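Local coordinates for protein sugar phosphate isomerase/epimerase (Parabacteroides distasonis, PDB 3OBE) that is probably an isomerase or epimerase of sugar phosphates, built on a TIM barrel of the xylose isomerase-like kind, at residues C130-S135 / F240-I245; P137-E142 / E202-N207. One frame throughout, in Å; residues are numbered along the deposited sequence.

Contact 1 (C130-S135 / F240-I245); sequences CMVQPS and FKLLHI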
ATOM      1  N   CYS A 130      -2.851  -9.005   2.590  1.00 15.13           N
ATOM      2  CA  CYS A 130      -1.761  -8.544   1.778  1.00 14.47           C
ATOM      3  C   CYS A 130      -0.535  -8.153   2.619  1.00 13.61           C
ATOM      4  O   CYS A 130      -0.665  -7.621   3.712  1.00 14.64           O
ATOM      5  CB  CYS A 130      -2.177  -7.312   0.974  1.00 14.62           C
ATOM      6  SG  CYS A 130      -3.707  -7.581   0.032  1.00 17.98           S
HETATM    7  N   MSE A 131       0.636  -8.353   2.046  1.00 13.73           N
HETATM    8  CA  MSE A 131       1.916  -7.831   2.640  1.00 13.14           C
HETATM    9  C   MSE A 131       2.623  -7.099   1.531  1.00 13.03           C
HETATM   10  O   MSE A 131       2.794  -7.655   0.450  1.00 13.47           O
HETATM   11  CB  MSE A 131       2.752  -8.981   3.153  1.00 13.72           C
HETATM   12  CG  MSE A 131       2.238  -9.647   4.398  1.00 14.51           C
HETATM   13 SE   MSE A 131       3.005 -11.438   4.665  0.75 15.96          SE
HETATM   14  CE  MSE A 131       4.863 -10.919   4.921  1.00 14.59           C
ATOM     15  N   VAL A 132       3.027  -5.856   1.770  1.00 12.12           N
ATOM     16  CA  VAL A 132       3.479  -4.982   0.696  1.00 10.87           C
ATOM     17  C   VAL A 132       4.800  -4.331   1.083  1.00 11.35           C
ATOM     18  O   VAL A 132       4.918  -3.769   2.189  1.00 12.67           O
ATOM     19  CB  VAL A 132       2.433  -3.906   0.433  1.00 11.96           C
ATOM     20  CG1 VAL A 132       2.954  -2.752  -0.560  1.00 11.36           C
ATOM     21  CG2 VAL A 132       1.188  -4.577  -0.123  1.00 12.42           C
ATOM     22  N   GLN A 133       5.772  -4.397   0.177  1.00 11.04           N
ATOM     23  CA  GLN A 133       7.001  -3.659   0.297  1.00 11.13           C
ATOM     24  C   GLN A 133       6.868  -2.313  -0.376  1.00 12.34           C
ATOM     25  O   GLN A 133       6.582  -2.271  -1.560  1.00 12.11           O
ATOM     26  CB  GLN A 133       8.183  -4.404  -0.302  1.00 12.46           C
ATOM     27  CG  GLN A 133       9.518  -3.608  -0.184  1.00 11.08           C
ATOM     28  CD  GLN A 133      10.746  -4.438  -0.406  1.00 14.64           C
ATOM     29  OE1 GLN A 133      10.769  -5.633  -0.113  1.00 13.24           O
ATOM     30  NE2 GLN A 133      11.815  -3.805  -0.905  1.00 12.07           N
ATOM     31  N   PRO A 134       7.146  -1.216   0.369  1.00 12.83           N
ATOM     32  CA  PRO A 134       6.942   0.128  -0.221  1.00 12.64           C
ATOM     33  C   PRO A 134       8.246   0.870  -0.470  1.00 12.59           C
ATOM     34  O   PRO A 134       8.264   2.101  -0.578  1.00 13.55           O
ATOM     35  CB  PRO A 134       6.145   0.822   0.887  1.00 12.60           C
ATOM     36  CG  PRO A 134       6.813   0.320   2.141  1.00 13.74           C
ATOM     37  CD  PRO A 134       7.106  -1.169   1.847  1.00 13.39           C
ATOM     38  N   SER A 135       9.330   0.133  -0.570  1.00 11.76           N
ATOM     39  CA  SER A 135      10.689   0.709  -0.562  1.00 12.37           C
ATOM     40  C   SER A 135      11.456   0.184  -1.771  1.00 12.31           C
ATOM     41  O   SER A 135      11.606  -1.026  -1.963  1.00 12.54           O
ATOM     42  CB  SER A 135      11.393   0.290   0.706  1.00 13.40           C
ATOM     43  OG  SER A 135      10.691   0.775   1.827  1.00 14.95           O
ATOM     44  N   PHE A 240      -2.204  -4.603 -10.928  1.00 16.48           N
ATOM     45  CA  PHE A 240      -2.496  -3.591  -9.938  1.00 15.98           C
ATOM     46  C   PHE A 240      -3.714  -4.008  -9.155  1.00 17.16           C
ATOM     47  O   PHE A 240      -4.844  -3.730  -9.562  1.00 20.17           O
ATOM     48  CB  PHE A 240      -2.663  -2.251 -10.667  1.00 15.79           C
ATOM     49  CG  PHE A 240      -1.394  -1.732 -11.230  1.00 17.77           C
ATOM     50  CD1 PHE A 240      -0.325  -1.475 -10.391  1.00 15.27           C
ATOM     51  CD2 PHE A 240      -1.222  -1.494 -12.595  1.00 18.83           C
ATOM     52  CE1 PHE A 240       0.879  -0.989 -10.893  1.00 15.72           C
ATOM     53  CE2 PHE A 240      -0.017  -1.033 -13.067  1.00 15.65           C
ATOM     54  CZ  PHE A 240       1.003  -0.763 -12.230  1.00 15.84           C
ATOM     55  N   LYS A 241      -3.496  -4.714  -8.043  0.50 16.40           N
ATOM     56  CA  LYS A 241      -4.589  -5.291  -7.274  0.50 16.00           C
ATOM     57  C   LYS A 241      -5.042  -4.389  -6.106  0.50 15.59           C
ATOM     58  O   LYS A 241      -6.150  -4.567  -5.594  0.50 16.20           O
ATOM     59  CB  LYS A 241      -4.226  -6.701  -6.740  0.50 15.95           C
ATOM     60  CG  LYS A 241      -4.088  -7.772  -7.852  0.50 17.09           C
ATOM     61  CD  LYS A 241      -3.952  -9.182  -7.270  0.50 17.72           C
ATOM     62  CE  LYS A 241      -3.826 -10.273  -8.337  0.50 20.52           C
ATOM     63  NZ  LYS A 241      -3.436 -11.577  -7.749  0.50 20.24           N
ATOM     64  N   LEU A 242      -4.185  -3.461  -5.706  1.00 13.56           N
ATOM     65  CA  LEU A 242      -4.496  -2.442  -4.702  1.00 13.84           C
ATOM     66  C   LEU A 242      -4.137  -1.074  -5.268  1.00 13.20           C
ATOM     67  O   LEU A 242      -3.238  -0.921  -6.122  1.00 13.56           O
ATOM     68  CB  LEU A 242      -3.700  -2.671  -3.408  1.00 13.67           C
ATOM     69  CG  LEU A 242      -3.874  -3.959  -2.641  1.00 13.61           C
ATOM     70  CD1 LEU A 242      -2.822  -4.052  -1.524  1.00 16.35           C
ATOM     71  CD2 LEU A 242      -5.297  -4.087  -2.111  1.00 13.56           C
ATOM     72  N   LEU A 243      -4.794  -0.033  -4.752  1.00 13.84           N
ATOM     73  CA  LEU A 243      -4.309   1.312  -4.923  1.00 14.31           C
ATOM     74  C   LEU A 243      -3.957   1.903  -3.572  1.00 14.31           C
ATOM     75  O   LEU A 243      -4.591   1.570  -2.546  1.00 13.73           O
ATOM     76  CB  LEU A 243      -5.355   2.233  -5.538  1.00 15.08           C
ATOM     77  CG  LEU A 243      -5.990   1.803  -6.878  1.00 15.56           C
ATOM     78  CD1 LEU A 243      -7.115   2.773  -7.357  1.00 16.93           C
ATOM     79  CD2 LEU A 243      -4.898   1.594  -7.944  1.00 15.90           C
ATOM     80  N   HIS A 244      -3.023   2.849  -3.609  1.00 12.66           N
ATOM     81  CA  HIS A 244      -2.989   3.907  -2.611  1.00 13.07           C
ATOM     82  C   HIS A 244      -3.688   5.123  -3.185  1.00 13.21           C
ATOM     83  O   HIS A 244      -3.394   5.541  -4.327  1.00 13.85           O
ATOM     84  CB  HIS A 244      -1.583   4.273  -2.195  1.00 12.53           C
ATOM     85  CG  HIS A 244      -1.189   3.645  -0.904  1.00 12.67           C
ATOM     86  ND1 HIS A 244      -0.353   4.247   0.008  1.00 13.00           N
ATOM     87  CD2 HIS A 244      -1.502   2.433  -0.384  1.00 12.26           C
ATOM     88  CE1 HIS A 244      -0.175   3.450   1.045  1.00 12.00           C
ATOM     89  NE2 HIS A 244      -0.841   2.326   0.830  1.00 12.90           N
ATOM     90  N   ILE A 245      -4.631   5.653  -2.409  1.00 12.90           N
ATOM     91  CA  ILE A 245      -5.368   6.853  -2.755  1.00 13.15           C
ATOM     92  C   ILE A 245      -4.785   7.981  -1.918  1.00 14.41           C
ATOM     93  O   ILE A 245      -4.889   7.987  -0.671  1.00 14.84           O
ATOM     94  CB  ILE A 245      -6.903   6.678  -2.539  1.00 13.55           C
ATOM     95  CG1 ILE A 245      -7.454   5.625  -3.524  1.00 13.77           C
ATOM     96  CG2 ILE A 245      -7.660   8.027  -2.628  1.00 14.16           C
ATOM     97  CD1 ILE A 245      -7.378   6.076  -5.038  1.00 13.23           C
TER

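Contact 2 (P137-E142 / E202-N207); sequences PRIENE and ELFLKN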
ATOM      1  N   PRO A 137      14.604  -0.590  -3.981  1.00 11.94           N
ATOM      2  CA  PRO A 137      16.054  -0.812  -3.900  1.00 13.13           C
ATOM      3  C   PRO A 137      16.848   0.062  -4.864  1.00 13.68           C
ATOM      4  O   PRO A 137      16.281   0.739  -5.738  1.00 15.05           O
ATOM      5  CB  PRO A 137      16.193  -2.303  -4.256  1.00 12.76           C
ATOM      6  CG  PRO A 137      14.862  -2.930  -3.914  1.00 13.42           C
ATOM      7  CD  PRO A 137      13.910  -1.828  -4.366  1.00 12.49           C
ATOM      8  N   ARG A 138      18.164   0.049  -4.698  1.00 14.83           N
ATOM      9  CA  ARG A 138      19.009   0.696  -5.657  1.00 15.71           C
ATOM     10  C   ARG A 138      18.884   0.069  -7.028  1.00 14.78           C
ATOM     11  O   ARG A 138      19.229  -1.080  -7.203  1.00 16.81           O
ATOM     12  CB  ARG A 138      20.466   0.654  -5.183  1.00 15.56           C
ATOM     13  CG  ARG A 138      21.371   1.479  -6.101  1.00 17.22           C
ATOM     14  CD  ARG A 138      22.813   1.713  -5.589  1.00 20.00           C
ATOM     15  NE  ARG A 138      22.817   2.528  -4.377  1.00 18.87           N
ATOM     16  CZ  ARG A 138      22.718   3.846  -4.327  1.00 20.66           C
ATOM     17  NH1 ARG A 138      22.628   4.584  -5.450  1.00 19.52           N
ATOM     18  NH2 ARG A 138      22.728   4.440  -3.141  1.00 20.06           N
ATOM     19  N   ILE A 139      18.430   0.848  -8.005  1.00 15.53           N
ATOM     20  CA  ILE A 139      18.309   0.343  -9.365  1.00 15.49           C
ATOM     21  C   ILE A 139      19.003   1.271 -10.306  1.00 16.08           C
ATOM     22  O   ILE A 139      18.536   2.395 -10.504  1.00 16.76           O
ATOM     23  CB  ILE A 139      16.798   0.204  -9.810  1.00 15.13           C
ATOM     24  CG1 ILE A 139      15.967  -0.563  -8.786  1.00 20.10           C
ATOM     25  CG2 ILE A 139      16.715  -0.343 -11.269  1.00 14.88           C
ATOM     26  CD1 ILE A 139      16.236  -1.945  -8.650  1.00 17.08           C
ATOM     27  N   GLU A 140      20.141   0.836 -10.826  1.00 17.12           N
ATOM     28  CA  GLU A 140      20.916   1.689 -11.719  1.00 19.96           C
ATOM     29  C   GLU A 140      20.934   1.208 -13.139  1.00 19.09           C
ATOM     30  O   GLU A 140      21.260   1.977 -14.044  1.00 19.84           O
ATOM     31  CB  GLU A 140      22.311   1.856 -11.153  1.00 20.66           C
ATOM     32  CG  GLU A 140      22.156   2.708  -9.917  1.00 26.43           C
ATOM     33  CD  GLU A 140      23.372   2.830  -9.011  1.00 29.33           C
ATOM     34  OE1 GLU A 140      24.230   1.916  -8.970  1.00 30.30           O
ATOM     35  OE2 GLU A 140      23.369   3.869  -8.283  1.00 31.35           O
ATOM     36  N   ASN A 141      20.559  -0.048 -13.340  1.00 19.50           N
ATOM     37  CA  ASN A 141      20.418  -0.603 -14.683  1.00 17.95           C
ATOM     38  C   ASN A 141      19.376  -1.721 -14.649  1.00 18.27           C
ATOM     39  O   ASN A 141      18.852  -2.087 -13.572  1.00 16.80           O
ATOM     40  CB  ASN A 141      21.777  -1.057 -15.252  1.00 19.96           C
ATOM     41  CG  ASN A 141      22.390  -2.198 -14.478  1.00 20.19           C
ATOM     42  OD1 ASN A 141      21.687  -3.053 -13.945  1.00 21.30           O
ATOM     43  ND2 ASN A 141      23.731  -2.264 -14.478  1.00 22.33           N
ATOM     44  N   GLU A 142      19.072  -2.268 -15.821  0.50 18.17           N
ATOM     45  CA  GLU A 142      18.093  -3.349 -15.948  0.50 18.38           C
ATOM     46  C   GLU A 142      18.424  -4.549 -15.086  0.50 18.34           C
ATOM     47  O   GLU A 142      17.526  -5.090 -14.447  0.50 18.70           O
ATOM     48  CB  GLU A 142      17.939  -3.834 -17.404  0.50 19.03           C
ATOM     49  CG  GLU A 142      17.039  -2.975 -18.239  0.50 18.97           C
ATOM     50  CD  GLU A 142      16.537  -3.682 -19.499  0.50 19.62           C
ATOM     51  OE1 GLU A 142      16.598  -4.935 -19.590  0.50 21.95           O
ATOM     52  OE2 GLU A 142      16.098  -2.959 -20.422  0.50 20.58           O
ATOM     53  N   GLU A 202       7.937  -0.701 -15.033  1.00 14.21           N
ATOM     54  CA  GLU A 202       7.731  -1.628 -16.131  1.00 14.29           C
ATOM     55  C   GLU A 202       8.597  -2.861 -16.023  1.00 14.14           C
ATOM     56  O   GLU A 202       8.154  -3.982 -16.273  1.00 14.34           O
ATOM     57  CB  GLU A 202       7.906  -0.910 -17.498  1.00 13.77           C
ATOM     58  CG  GLU A 202       7.833  -1.807 -18.687  1.00 17.55           C
ATOM     59  CD  GLU A 202       7.841  -1.064 -20.006  1.00 21.83           C
ATOM     60  OE1 GLU A 202       7.656   0.143 -20.006  1.00 23.24           O
ATOM     61  OE2 GLU A 202       8.056  -1.700 -21.031  1.00 26.22           O
ATOM     62  N   LEU A 203       9.871  -2.679 -15.677  1.00 14.77           N
ATOM     63  CA  LEU A 203      10.751  -3.781 -15.484  1.00 14.10           C
ATOM     64  C   LEU A 203      10.271  -4.710 -14.349  1.00 14.53           C
ATOM     65  O   LEU A 203      10.350  -5.934 -14.485  1.00 14.44           O
ATOM     66  CB  LEU A 203      12.180  -3.303 -15.228  1.00 12.94           C
ATOM     67  CG  LEU A 203      12.843  -2.655 -16.427  1.00 12.60           C
ATOM     68  CD1 LEU A 203      14.103  -1.883 -15.906  1.00 15.02           C
ATOM     69  CD2 LEU A 203      13.157  -3.722 -17.510  1.00 17.07           C
ATOM     70  N   PHE A 204       9.797  -4.141 -13.251  1.00 13.60           N
ATOM     71  CA  PHE A 204       9.284  -4.950 -12.154  1.00 13.60           C
ATOM     72  C   PHE A 204       8.046  -5.724 -12.598  1.00 14.27           C
ATOM     73  O   PHE A 204       7.932  -6.929 -12.335  1.00 14.64           O
ATOM     74  CB  PHE A 204       8.905  -4.125 -10.924  1.00 13.33           C
ATOM     75  CG  PHE A 204      10.032  -3.539 -10.148  1.00 14.56           C
ATOM     76  CD1 PHE A 204      11.355  -3.921 -10.291  1.00 14.18           C
ATOM     77  CD2 PHE A 204       9.751  -2.554  -9.245  1.00 14.94           C
ATOM     78  CE1 PHE A 204      12.355  -3.341  -9.505  1.00 15.09           C
ATOM     79  CE2 PHE A 204      10.717  -1.995  -8.473  1.00 13.28           C
ATOM     80  CZ  PHE A 204      12.030  -2.360  -8.601  1.00 13.12           C
ATOM     81  N   LEU A 205       7.146  -5.075 -13.301  1.00 14.44           N
ATOM     82  CA  LEU A 205       5.988  -5.779 -13.863  1.00 14.65           C
ATOM     83  C   LEU A 205       6.355  -6.941 -14.762  1.00 16.27           C
ATOM     84  O   LEU A 205       5.812  -8.061 -14.633  1.00 16.22           O
ATOM     85  CB  LEU A 205       5.088  -4.776 -14.596  1.00 14.03           C
ATOM     86  CG  LEU A 205       4.343  -3.815 -13.656  1.00 13.66           C
ATOM     87  CD1 LEU A 205       4.026  -2.476 -14.347  1.00 13.89           C
ATOM     88  CD2 LEU A 205       3.023  -4.414 -13.138  1.00 14.12           C
ATOM     89  N   LYS A 206       7.229  -6.662 -15.705  1.00 17.05           N
ATOM     90  CA  LYS A 206       7.582  -7.663 -16.719  1.00 18.30           C
ATOM     91  C   LYS A 206       8.415  -8.795 -16.193  1.00 19.13           C
ATOM     92  O   LYS A 206       8.408  -9.901 -16.774  1.00 19.71           O
ATOM     93  CB  LYS A 206       8.251  -7.031 -17.917  1.00 20.55           C
ATOM     94  CG  LYS A 206       7.370  -5.934 -18.502  1.00 27.19           C
ATOM     95  CD  LYS A 206       6.836  -6.163 -19.832  1.00 35.52           C
ATOM     96  CE  LYS A 206       6.557  -4.831 -20.506  1.00 38.01           C
ATOM     97  NZ  LYS A 206       5.941  -5.007 -21.828  1.00 44.23           N
ATOM     98  N   ASN A 207       9.106  -8.578 -15.076  1.00 16.99           N
ATOM     99  CA  ASN A 207       9.988  -9.600 -14.527  1.00 17.58           C
ATOM    100  C   ASN A 207       9.465 -10.280 -13.256  1.00 17.74           C
ATOM    101  O   ASN A 207      10.178 -11.065 -12.651  1.00 18.35           O
ATOM    102  CB  ASN A 207      11.389  -9.008 -14.295  1.00 17.34           C
ATOM    103  CG  ASN A 207      12.100  -8.767 -15.612  1.00 18.09           C
ATOM    104  OD1 ASN A 207      12.506  -9.715 -16.272  1.00 18.61           O
ATOM    105  ND2 ASN A 207      12.186  -7.509 -16.033  1.00 18.45           N
TER

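Contact 1 (C130-S135 / F240-I245)
L242 reaches across the inside of the barrel with one methyl, CD1, and sets it against two side chains of strand 130-133. The nearer partner is C130, whose SG lies 4.0 Å from L242 CD1, with the CB of C130 only slightly farther from the same methyl. V132 adds a looser touch, its CG2 standing 4.3 Å from L242 CD1. Both C130 and L242 turn the outer part of the side chain away from the carbonyl carbon, to lie beside the backbone N (chi1 -52° and -60°), and in this setting the sulfur and the methyl meet. The two strands are not sheet neighbours: strands 213-218 and 165-169 lie between them, and the nearest CA atoms, those of C130 and L242, are 9.3 Å apart. Strand 130-133 is held instead by backbone hydrogen bonds of C130 with S93, of V132 with S95 and of M131 with L165 and G167. Farther along strand 240-245, the NE2 of H244 is hydrogen-bonded to E54, and its ring meets those of H96 and H169. Sulfur and methyls thus join across the barrel interior through dispersion and exclusion of water, a weakly directional contact beside the polar cluster round H244.

Contact 2 (P137-E142 / E202-N207)
E142 and L203 mark the closest backbone approach, their CA atoms 7.4 Å apart, where an irregular run leading into helix 142-160 passes helix 200-207. The side chains of this pair cross at about a right angle: with E142 in one of its two conformers, L203 CD1 lies 3.9 Å from E142 CG, while L203 CD2 is equally close to E142 CD. The glutamate thus offers its aliphatic stem and carboxylate carbon to the leucine fork, and its OE2 forms a salt bridge with K180. Beyond CG the chain of E142 runs extended (chi2 -161°), which leaves the carboxylate alongside L203 CD2. Residues 137-142 belong to the connection from strand 130-133 to helix 142-160 and include its first helical residue, one step of the beta-alpha alternation of a TIM barrel. N141 is the N-cap of that helix, its OD1 accepting from the backbone N of D144. Nearer the strand, I139 CD1 comes to the edge of the F204 ring, close to its plane, 4.2 Å from CE1; F152 and Y168 make edge-to-face contacts with the same ring. On helix 200-207, L203 O takes two hydrogen bonds from N207, from opposite faces of its carbonyl plane: one from the backbone N and one, of 2.9 Å, from ND2.

The centre of contact 1 lies about 3 Å, and that of contact 2 about 19 Å, from the centre of the chain, so the pair samples the inside and the periphery of one TIM barrel. Their centres are about 17 Å apart, yet they meet directly where F240 CZ packs 4.1 Å from L205 CD1. They are also joined by the chain: a single residue separates 130-135 from 137-142, and 202-207 precedes 240-245. A bound ethanol, probably from the crystallisation liquor, sits about 4 Å from the side chain of L242; such molecules often mark pockets, which is consistent with an accessible site near contact 1.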